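Local coordinates for protein kunitz-type conkunitzin-S1 (Conus striatus, PDB 6Q6C) that blocks voltage-activated potassium channels of the Shaker family with nanomolar potency, as a venom toxin built on the Kunitz fold, at residues R22-C32 and N45-Q54. The protein carries 1 engineered substitution. Sequence-based numbering, arbitrary orientation. Where two conformers were deposited one is given.
Sequences RIYYNSARKQC and NNFRRTYDCQ. With NO3 (nitrate ion), chain D; NO3 (nitrate ion), chain F; PO4 (phosphate ion), chain C.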
loop_
_atom_site.group_PDB
_atom_site.type_symbol
_atom_site.label_atom_id
_atom_site.label_comp_id
_atom_site.label_asym_id
_atom_site.label_seq_id
_atom_site.Cartn_x
_atom_site.Cartn_y
_atom_site.Cartn_z
ATOM N N ARG A 22 7.278 1.349 -1.962
ATOM C CA ARG A 22 6.080 1.648 -1.192
ATOM C C ARG A 22 5.707 0.405 -0.377
ATOM O O ARG A 22 6.233 -0.676 -0.551
ATOM C CB ARG A 22 4.935 2.062 -2.109
ATOM C CG ARG A 22 5.159 3.397 -2.786
ATOM C CD ARG A 22 5.130 4.632 -1.887
ATOM N NE ARG A 22 5.271 5.902 -2.655
ATOM C CZ ARG A 22 6.345 6.439 -3.084
ATOM N NH1 ARG A 22 7.579 5.955 -2.730
ATOM N NH2 ARG A 22 6.090 7.480 -3.889
ATOM N N ILE A 23 4.729 0.593 0.455
ATOM C CA ILE A 23 4.161 -0.419 1.377
ATOM C C ILE A 23 2.659 -0.521 1.122
ATOM O O ILE A 23 2.016 0.526 0.917
ATOM C CB ILE A 23 4.462 0.007 2.832
ATOM C CG1 ILE A 23 5.950 0.250 3.114
ATOM C CG2 ILE A 23 3.876 -1.032 3.770
ATOM C CD1 ILE A 23 6.803 -0.935 2.934
ATOM N N TYR A 24 2.140 -1.740 1.116
ATOM C CA TYR A 24 0.710 -1.956 0.971
ATOM C C TYR A 24 0.266 -2.870 2.121
ATOM O O TYR A 24 1.037 -3.674 2.605
ATOM C CB TYR A 24 0.334 -2.498 -0.401
ATOM C CG TYR A 24 0.593 -3.976 -0.597
ATOM C CD1 TYR A 24 1.861 -4.440 -0.780
ATOM C CD2 TYR A 24 -0.436 -4.904 -0.525
ATOM C CE1 TYR A 24 2.131 -5.776 -0.969
ATOM C CE2 TYR A 24 -0.176 -6.263 -0.635
ATOM C CZ TYR A 24 1.137 -6.704 -0.790
ATOM O OH TYR A 24 1.332 -8.075 -0.868
ATOM N N TYR A 25 -1.006 -2.738 2.473
ATOM C CA TYR A 25 -1.620 -3.654 3.441
ATOM C C TYR A 25 -2.129 -4.887 2.713
ATOM O O TYR A 25 -2.970 -4.772 1.826
ATOM C CB TYR A 25 -2.714 -2.998 4.275
ATOM C CG TYR A 25 -3.270 -3.933 5.322
ATOM C CD1 TYR A 25 -2.513 -4.287 6.413
ATOM C CD2 TYR A 25 -4.556 -4.420 5.237
ATOM C CE1 TYR A 25 -3.011 -5.152 7.391
ATOM C CE2 TYR A 25 -5.081 -5.256 6.216
ATOM C CZ TYR A 25 -4.332 -5.573 7.327
ATOM O OH TYR A 25 -4.810 -6.448 8.282
ATOM N N ASN A 26 -1.644 -6.040 3.111
ATOM C CA ASN A 26 -2.102 -7.339 2.590
ATOM C C ASN A 26 -3.106 -7.893 3.601
ATOM O O ASN A 26 -2.727 -8.424 4.620
ATOM C CB ASN A 26 -0.931 -8.278 2.335
ATOM C CG ASN A 26 -1.295 -9.557 1.621
ATOM O OD1 ASN A 26 -2.235 -10.254 2.065
ATOM N ND2 ASN A 26 -0.529 -9.924 0.608
ATOM N N SER A 27 -4.382 -7.742 3.285
ATOM C CA SER A 27 -5.467 -8.097 4.228
ATOM C C SER A 27 -5.434 -9.581 4.550
ATOM O O SER A 27 -5.740 -9.948 5.709
ATOM C CB SER A 27 -6.833 -7.617 3.784
ATOM O OG SER A 27 -7.280 -8.250 2.596
ATOM N N ALA A 28 -5.206 -10.446 3.557
ATOM C CA ALA A 28 -5.285 -11.892 3.809
ATOM C C ALA A 28 -4.168 -12.311 4.772
ATOM O O ALA A 28 -4.339 -13.263 5.530
ATOM C CB ALA A 28 -5.234 -12.721 2.554
ATOM N N ARG A 29 -3.021 -11.651 4.709
ATOM C CA ARG A 29 -1.846 -11.952 5.555
ATOM C C ARG A 29 -1.838 -11.122 6.830
ATOM O O ARG A 29 -1.016 -11.425 7.719
ATOM C CB ARG A 29 -0.559 -11.712 4.796
ATOM C CG ARG A 29 -0.432 -12.807 3.771
ATOM C CD ARG A 29 0.623 -12.595 2.804
ATOM N NE ARG A 29 1.933 -12.620 3.441
ATOM C CZ ARG A 29 3.071 -12.841 2.860
ATOM N NH1 ARG A 29 3.125 -13.071 1.561
ATOM N NH2 ARG A 29 4.161 -12.663 3.576
ATOM N N LYS A 30 -2.654 -10.088 6.921
ATOM C CA LYS A 30 -2.657 -9.126 8.059
ATOM C C LYS A 30 -1.233 -8.587 8.241
ATOM O O LYS A 30 -0.777 -8.479 9.344
ATOM C CB LYS A 30 -3.228 -9.791 9.304
ATOM C CG LYS A 30 -4.698 -10.155 9.159
ATOM C CD LYS A 30 -5.326 -10.629 10.453
ATOM C CE LYS A 30 -6.690 -11.249 10.277
ATOM N NZ LYS A 30 -6.600 -12.675 9.868
ATOM N N GLN A 31 -0.584 -8.202 7.137
ATOM C CA GLN A 31 0.772 -7.607 7.164
ATOM C C GLN A 31 0.847 -6.471 6.153
ATOM O O GLN A 31 0.169 -6.529 5.089
ATOM C CB GLN A 31 1.916 -8.574 6.818
ATOM C CG GLN A 31 1.806 -9.997 7.332
ATOM C CD GLN A 31 2.991 -10.826 6.869
ATOM O OE1 GLN A 31 2.876 -11.688 5.974
ATOM N NE2 GLN A 31 4.161 -10.481 7.407
ATOM N N CYS A 32 1.659 -5.475 6.485
ATOM C CA CYS A 32 2.127 -4.415 5.566
ATOM C C CYS A 32 3.399 -4.941 4.894
ATOM O O CYS A 32 4.342 -5.312 5.596
ATOM C CB CYS A 32 2.332 -3.119 6.326
ATOM S SG CYS A 32 0.759 -2.422 6.914
ATOM N N ASN A 45 -4.161 2.156 -1.266
ATOM C CA ASN A 45 -3.453 1.164 -0.442
ATOM C C ASN A 45 -1.957 1.272 -0.740
ATOM O O ASN A 45 -1.396 0.417 -1.408
ATOM C CB ASN A 45 -4.008 -0.226 -0.640
ATOM C CG ASN A 45 -3.461 -1.185 0.373
ATOM O OD1 ASN A 45 -2.685 -0.827 1.249
ATOM N ND2 ASN A 45 -3.831 -2.443 0.219
ATOM N N ASN A 46 -1.394 2.416 -0.402
ATOM C CA ASN A 46 -0.069 2.836 -0.913
ATOM C C ASN A 46 0.516 3.762 0.123
ATOM O O ASN A 46 -0.004 4.871 0.265
ATOM C CB ASN A 46 -0.286 3.471 -2.284
ATOM C CG ASN A 46 1.011 3.925 -2.916
ATOM O OD1 ASN A 46 1.936 4.253 -2.213
ATOM N ND2 ASN A 46 1.074 3.836 -4.241
ATOM N N PHE A 47 1.539 3.311 0.850
ATOM C CA PHE A 47 2.116 4.077 1.974
ATOM C C PHE A 47 3.625 4.188 1.738
ATOM O O PHE A 47 4.292 3.273 1.258
ATOM C CB PHE A 47 1.886 3.405 3.333
ATOM C CG PHE A 47 0.421 3.145 3.599
ATOM C CD1 PHE A 47 -0.213 2.012 3.120
ATOM C CD2 PHE A 47 -0.286 4.041 4.365
ATOM C CE1 PHE A 47 -1.572 1.849 3.318
ATOM C CE2 PHE A 47 -1.645 3.872 4.599
ATOM C CZ PHE A 47 -2.253 2.769 4.087
ATOM N N ARG A 48 4.198 5.317 2.116
ATOM C CA ARG A 48 5.651 5.496 2.102
ATOM C C ARG A 48 6.314 4.750 3.242
ATOM O O ARG A 48 7.501 4.285 3.017
ATOM C CB ARG A 48 6.068 6.953 2.110
ATOM C CG ARG A 48 5.651 7.659 0.834
ATOM C CD ARG A 48 6.169 9.086 0.850
ATOM N NE ARG A 48 5.804 9.845 -0.319
ATOM C CZ ARG A 48 6.456 9.848 -1.462
ATOM N NH1 ARG A 48 7.534 9.091 -1.583
ATOM N NH2 ARG A 48 5.985 10.545 -2.491
ATOM N N ARG A 49 5.687 4.665 4.391
ATOM C CA ARG A 49 6.310 4.069 5.581
ATOM C C ARG A 49 5.459 2.924 6.107
ATOM O O ARG A 49 4.202 3.012 6.110
ATOM C CB ARG A 49 6.428 5.161 6.638
ATOM C CG ARG A 49 7.412 6.240 6.228
ATOM C CD ARG A 49 7.885 6.961 7.442
ATOM N NE ARG A 49 6.749 7.520 8.132
ATOM C CZ ARG A 49 6.582 7.556 9.455
ATOM N NH1 ARG A 49 7.430 6.961 10.293
ATOM N NH2 ARG A 49 5.505 8.151 9.934
ATOM N N THR A 50 6.130 1.904 6.593
ATOM C CA THR A 50 5.459 0.787 7.308
ATOM C C THR A 50 4.662 1.351 8.474
ATOM O O THR A 50 3.545 0.844 8.695
ATOM C CB THR A 50 6.492 -0.268 7.717
ATOM O OG1 THR A 50 7.058 -0.838 6.535
ATOM C CG2 THR A 50 5.879 -1.397 8.506
ATOM N N TYR A 51 5.206 2.346 9.181
ATOM C CA TYR A 51 4.519 2.951 10.345
ATOM C C TYR A 51 3.105 3.380 9.917
ATOM O O TYR A 51 2.132 3.054 10.584
ATOM C CB TYR A 51 5.319 4.147 10.841
ATOM C CG TYR A 51 4.711 4.798 12.036
ATOM C CD1 TYR A 51 3.676 5.703 11.894
ATOM C CD2 TYR A 51 5.110 4.425 13.313
ATOM C CE1 TYR A 51 3.066 6.244 13.006
ATOM C CE2 TYR A 51 4.565 5.026 14.433
ATOM C CZ TYR A 51 3.523 5.909 14.269
ATOM O OH TYR A 51 2.960 6.456 15.378
ATOM N N ASP A 52 2.997 4.090 8.810
ATOM C CA ASP A 52 1.686 4.624 8.378
ATOM C C ASP A 52 0.744 3.526 7.921
ATOM O O ASP A 52 -0.416 3.580 8.215
ATOM C CB ASP A 52 1.873 5.695 7.324
ATOM C CG ASP A 52 2.591 6.877 7.912
ATOM O OD1 ASP A 52 2.266 7.318 9.062
ATOM O OD2 ASP A 52 3.443 7.315 7.255
ATOM N N CYS A 53 1.245 2.515 7.264
ATOM C CA CYS A 53 0.393 1.409 6.844
ATOM C C CYS A 53 -0.098 0.654 8.075
ATOM O O CYS A 53 -1.297 0.419 8.164
ATOM C CB CYS A 53 1.188 0.500 5.919
ATOM S SG CYS A 53 0.284 -0.947 5.313
ATOM N N GLN A 54 0.759 0.407 9.064
ATOM C CA GLN A 54 0.337 -0.332 10.289
ATOM C C GLN A 54 -0.672 0.508 11.073
ATOM O O GLN A 54 -1.717 -0.024 11.527
ATOM C CB GLN A 54 1.544 -0.673 11.149
ATOM C CG GLN A 54 2.356 -1.774 10.517
ATOM C CD GLN A 54 3.484 -2.319 11.369
ATOM O OE1 GLN A 54 3.913 -3.481 11.186
ATOM N NE2 GLN A 54 4.014 -1.494 12.240
HETATM N N NO3 D . 2.441 7.883 3.975
HETATM O O1 NO3 D . 2.276 7.521 2.557
HETATM O O2 NO3 D . 1.382 8.352 4.704
HETATM O O3 NO3 D . 3.527 6.840 4.776
HETATM N N NO3 F . 3.818 12.321 -1.034
HETATM O O1 NO3 F . 3.184 12.101 -2.090
HETATM O O2 NO3 F . 4.865 13.467 -1.015
HETATM O O3 NO3 F . 3.516 11.334 0.384
HETATM P P PO4 C . 7.232 11.158 -6.359
HETATM O O1 PO4 C . 7.489 10.188 -7.514
HETATM O O2 PO4 C . 6.167 10.537 -5.455
HETATM O O3 PO4 C . 6.956 12.534 -6.868
HETATM O O4 PO4 C . 8.490 11.224 -5.465
HETATM O O HOH W 1 2.864 -5.556 9.174
#
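The Asn-45 side chain is extended (chi1 -170°) with its amide turned by chi2 of 1°, and this brings the amide to the backbone of Tyr-25. Nearby, the Cys-32 to Cys-53 disulfide ties the hairpin of strands 20-26 and 31-37 to helix 50-58, the central arrangement of the Kunitz (BPTI-type) fold. The side-chain amide of Asn-45 pairs with the backbone N and O of Tyr-25, as a neighbouring strand's backbone would. Its OD1 accepts from Tyr-25 N at 2.8 Å, nearly straight, and its ND2 donates to Tyr-25 O at 3.0 Å. These two bonds set the orientation of the buried amide, and ND2 also donates to Leu-9 O. Ile-23 lies between strand 22-26 and the start of the helix. Its CG2 packs on Cys-53 CB at 3.8 Å, and its CD1 lies 3.6 Å from Thr-50 OG1. The backbones of Ile-23 and Phe-47 form one antiparallel, hydrogen-bonded bridge, with 2.8 Å from Ile-23 N to Phe-47 O. The Phe-47 ring carries Cys-53 CA over the centre of one face, while Ile-23 O lies at its edge. At the far end Arg-22 and Arg-48 run side by side, their guanidinium planes 44° apart. Glu-20 forms a salt bridge with Arg-22. A phosphate, probably from the crystallisation liquor, lies by both arginines, and Arg-48 NH2 donates to its O2 at 3.0 Å. Arg-48 NE donates to O3 of the chain F nitrate at 2.8 Å.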